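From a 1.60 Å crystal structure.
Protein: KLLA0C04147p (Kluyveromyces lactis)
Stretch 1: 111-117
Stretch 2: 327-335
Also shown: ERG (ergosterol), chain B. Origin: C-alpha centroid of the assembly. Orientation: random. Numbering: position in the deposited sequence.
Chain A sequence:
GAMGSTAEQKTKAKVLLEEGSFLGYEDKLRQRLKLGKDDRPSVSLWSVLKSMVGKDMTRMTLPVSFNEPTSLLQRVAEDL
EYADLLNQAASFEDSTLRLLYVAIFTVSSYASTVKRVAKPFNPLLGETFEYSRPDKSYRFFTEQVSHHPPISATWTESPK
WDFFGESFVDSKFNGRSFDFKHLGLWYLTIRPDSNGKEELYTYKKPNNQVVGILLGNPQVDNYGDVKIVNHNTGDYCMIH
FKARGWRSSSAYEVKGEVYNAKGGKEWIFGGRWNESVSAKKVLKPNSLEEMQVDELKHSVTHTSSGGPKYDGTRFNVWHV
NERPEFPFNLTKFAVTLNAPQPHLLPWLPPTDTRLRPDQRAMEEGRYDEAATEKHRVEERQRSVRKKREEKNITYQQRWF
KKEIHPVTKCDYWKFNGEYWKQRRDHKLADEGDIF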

# COMPACT_ATOMS: atom_id res chain seq x y z
N ALA A 111 4.72 1.74 9.77
CA ALA A 111 4.25 1.71 11.15
C ALA A 111 3.01 0.85 11.30
O ALA A 111 2.83 0.16 12.31
CB ALA A 111 3.96 3.12 11.66
N SER A 112 2.12 0.89 10.30
CA SER A 112 0.86 0.16 10.37
C SER A 112 1.04 -1.35 10.31
O SER A 112 0.08 -2.06 10.59
CB SER A 112 -0.06 0.59 9.23
OG SER A 112 0.53 0.32 7.98
N THR A 113 2.23 -1.85 9.98
CA THR A 113 2.43 -3.30 9.91
C THR A 113 2.70 -3.92 11.28
O THR A 113 2.52 -5.14 11.45
CB THR A 113 3.58 -3.66 8.95
OG1 THR A 113 4.85 -3.21 9.46
CG2 THR A 113 3.36 -3.04 7.58
N VAL A 114 3.10 -3.12 12.26
CA VAL A 114 3.40 -3.66 13.59
C VAL A 114 2.13 -4.22 14.23
O VAL A 114 1.03 -3.70 14.05
CB VAL A 114 4.03 -2.56 14.45
CG1 VAL A 114 4.34 -3.10 15.84
CG2 VAL A 114 5.30 -2.06 13.79
N LYS A 115 2.30 -5.30 14.99
CA LYS A 115 1.25 -5.94 15.79
C LYS A 115 0.16 -6.59 14.95
O LYS A 115 -0.90 -6.93 15.50
CB LYS A 115 0.60 -4.95 16.77
CG LYS A 115 1.55 -4.50 17.88
CD LYS A 115 0.79 -3.85 19.02
CE LYS A 115 0.26 -2.47 18.63
NZ LYS A 115 1.28 -1.38 18.76
N ARG A 116 0.37 -6.78 13.66
CA ARG A 116 -0.59 -7.50 12.81
C ARG A 116 0.12 -8.70 12.19
O ARG A 116 0.42 -8.74 11.00
CB ARG A 116 -1.19 -6.55 11.76
CG ARG A 116 -2.11 -5.51 12.39
CD ARG A 116 -2.18 -4.27 11.52
NE ARG A 116 -3.04 -4.51 10.37
CZ ARG A 116 -3.29 -3.60 9.44
NH1 ARG A 116 -2.72 -2.39 9.52
NH2 ARG A 116 -4.10 -3.90 8.43
N VAL A 117 0.37 -9.71 13.02
CA VAL A 117 1.03 -10.94 12.57
C VAL A 117 -0.10 -11.85 12.09
O VAL A 117 -0.61 -12.71 12.82
CB VAL A 117 1.89 -11.57 13.66
CG1 VAL A 117 2.54 -12.86 13.18
CG2 VAL A 117 2.98 -10.59 14.10
C1 ERG B . 3.84 -4.31 3.52
C2 ERG B . 3.51 -2.97 2.87
C3 ERG B . 3.24 -3.23 1.41
C4 ERG B . 2.07 -4.20 1.25
C5 ERG B . 2.24 -5.40 2.02
C6 ERG B . 1.71 -6.59 1.54
C7 ERG B . 1.77 -7.80 2.25
C8 ERG B . 2.36 -7.85 3.51
C9 ERG B . 3.11 -6.72 3.95
C10 ERG B . 2.71 -5.34 3.36
C11 ERG B . 3.34 -6.65 5.52
C12 ERG B . 3.59 -8.02 6.15
C13 ERG B . 2.44 -8.96 5.74
C14 ERG B . 2.57 -9.11 4.20
C15 ERG B . 1.59 -10.23 3.92
C16 ERG B . 1.76 -11.20 5.12
C17 ERG B . 2.66 -10.43 6.13
C18 ERG B . 1.05 -8.46 6.21
C19 ERG B . 1.46 -4.86 4.15
C20 ERG B . 2.31 -10.87 7.57
C21 ERG B . 3.08 -10.12 8.65
C22 ERG B . 2.66 -12.35 7.65
C23 ERG B . 1.59 -13.37 7.82
C24 ERG B . 1.96 -14.85 7.86
C25 ERG B . 1.14 -15.53 8.96
C26 ERG B . 1.49 -14.89 10.31
C27 ERG B . 1.43 -17.04 9.08
C28 ERG B . 1.64 -15.42 6.50
O1 ERG B . 2.95 -1.97 0.71
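Stretch 2, residues 327-335: PFNLTKFAV

Stretch 2 lies along one side of stretch 1 as a loop that leads into a helix. The two segments are far apart in sequence; no touching pair is closer than 212 residues. The contact is modest, with 294 Å² buried when both sides are summed. Most of it comes from Arg116, Asn329, Thr331 and Lys115.

Stretch 1 begins with a short 3-10 segment, 111-113; just after it, Val114 N donates to Ala111 O at 3.3 Å. A type II beta turn follows from Thr113 to Arg116. Its closing bond, Arg116 N to Thr113 O, is weak at 3.5 Å. Lys115 takes positive phi, 68°, as the third residue of such a turn does.

Stretch 2 is irregular up to Thr331. Phe328 and Asn329 both have positive phi, 65° and 61°, before the chain opens out at Leu330 and Thr331. A weakly bonded helix then begins at about Lys332 and continues beyond the stretch. Thr331 is its N-cap: Thr331 OG1 accepts from Ala334 N at 2.9 Å. One backbone bond of this region, Val335 N to Thr331 O, measures 3.0 Å.

The two chains run in opposite senses where they meet. Arg116 CA lies nearest Asn329 CA, at 6.2 Å, while Ser112 CA lies nearest Thr331 CA, at 6.5 Å. Going forward along stretch 2 therefore means going backward along stretch 1. No backbone-to-backbone hydrogen bond joins them.

Asn329 makes the one hydrogen bond across the contact. Its CA-to-CB bond points toward stretch 1, and Asn329 ND2 donates to Lys115 O at 2.8 Å. The angle at the hydrogen is 164°, so the bond is nearly straight. It ties the loop to a carbonyl of the turn. The CA-to-CB bond of Lys115 also points toward stretch 2, and Lys115 CB is 3.8 Å from Asn329 ND2. The end of the lysine leads away.

Arg116 covers the most surface. Its CA-to-CB bond points sideways, but the rest of the side chain comes nearer and passes along several residues of stretch 2. Arg116 CG is 3.8 Å from Phe328 O, and Arg116 CD is 3.5 Å from Asn329 O. Farther out, Arg116 NH2 lies 3.7 Å from Leu330 CD2 and 4.0 Å from Ala334 CB. These are packing contacts, not hydrogen bonds. The guanidinium is held instead by Arg116 NH1, which donates to Ser112 O at 3.0 Å, and by partners elsewhere in the structure. The side chain runs back along its own stretch to reach this carbonyl.

The CA-to-CB bond of Thr331 points toward stretch 1, and its methyl group packs there. Thr331 CG2 is 3.8 Å from Ser112 CB and 4.1 Å from Arg116 NH1. Its hydroxyl serves the helix cap, so one side chain both caps the helix and contacts stretch 1. Thr331 N is buried here without a polar partner in the model.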

# COMPACT_ATOMS: atom_id res chain seq x y z
N PRO A 327 -10.33 -4.56 17.21
CA PRO A 327 -10.21 -5.98 16.84
C PRO A 327 -9.20 -6.13 15.71
O PRO A 327 -9.08 -5.27 14.84
CB PRO A 327 -11.63 -6.34 16.38
CG PRO A 327 -12.52 -5.31 17.05
CD PRO A 327 -11.70 -4.05 17.10
N PHE A 328 -8.43 -7.22 15.76
CA PHE A 328 -7.42 -7.54 14.76
C PHE A 328 -6.28 -6.53 14.75
O PHE A 328 -5.44 -6.55 13.84
CB PHE A 328 -8.02 -7.65 13.36
CG PHE A 328 -9.33 -8.42 13.32
CD1 PHE A 328 -9.33 -9.80 13.34
CD2 PHE A 328 -10.54 -7.75 13.26
CE1 PHE A 328 -10.51 -10.50 13.31
CE2 PHE A 328 -11.73 -8.45 13.23
CZ PHE A 328 -11.71 -9.83 13.26
N ASN A 329 -6.22 -5.65 15.76
CA ASN A 329 -5.13 -4.67 15.88
C ASN A 329 -5.08 -3.73 14.69
O ASN A 329 -4.01 -3.23 14.33
CB ASN A 329 -3.78 -5.36 16.09
CG ASN A 329 -3.63 -5.92 17.49
OD1 ASN A 329 -4.41 -5.59 18.38
ND2 ASN A 329 -2.63 -6.75 17.69
N LEU A 330 -6.22 -3.48 14.06
CA LEU A 330 -6.24 -2.58 12.92
C LEU A 330 -5.91 -1.16 13.34
O LEU A 330 -6.18 -0.74 14.47
CB LEU A 330 -7.60 -2.61 12.24
CG LEU A 330 -8.05 -3.94 11.64
CD1 LEU A 330 -9.33 -3.70 10.85
CD2 LEU A 330 -6.96 -4.54 10.75
N THR A 331 -5.34 -0.40 12.40
CA THR A 331 -5.19 1.04 12.57
C THR A 331 -6.51 1.75 12.30
O THR A 331 -7.43 1.20 11.69
CB THR A 331 -4.15 1.60 11.60
OG1 THR A 331 -4.57 1.35 10.25
CG2 THR A 331 -2.76 0.99 11.85
N LYS A 332 -6.59 3.01 12.73
CA LYS A 332 -7.75 3.83 12.38
C LYS A 332 -7.94 3.87 10.87
O LYS A 332 -9.06 3.71 10.36
CB LYS A 332 -7.58 5.26 12.90
CG LYS A 332 -7.80 5.46 14.39
CD LYS A 332 -8.19 6.93 14.65
CE LYS A 332 -7.20 7.66 15.57
NZ LYS A 332 -5.89 7.91 14.92
N PHE A 333 -6.85 4.09 10.13
CA PHE A 333 -6.96 4.18 8.68
C PHE A 333 -7.45 2.85 8.10
O PHE A 333 -8.33 2.84 7.23
CB PHE A 333 -5.62 4.56 8.06
CG PHE A 333 -5.68 4.79 6.57
CD1 PHE A 333 -6.19 5.98 6.06
CD2 PHE A 333 -5.21 3.84 5.68
CE1 PHE A 333 -6.24 6.20 4.70
CE2 PHE A 333 -5.26 4.05 4.32
CZ PHE A 333 -5.76 5.23 3.83
N ALA A 334 -6.91 1.74 8.59
CA ALA A 334 -7.33 0.45 8.05
C ALA A 334 -8.80 0.18 8.32
O ALA A 334 -9.47 -0.43 7.50
CB ALA A 334 -6.46 -0.68 8.62
N VAL A 335 -9.31 0.65 9.46
CA VAL A 335 -10.73 0.49 9.76
C VAL A 335 -11.61 1.15 8.71
O VAL A 335 -12.73 0.68 8.45
CB VAL A 335 -11.02 1.03 11.18
CG1 VAL A 335 -12.54 1.19 11.40
CG2 VAL A 335 -10.47 0.07 12.23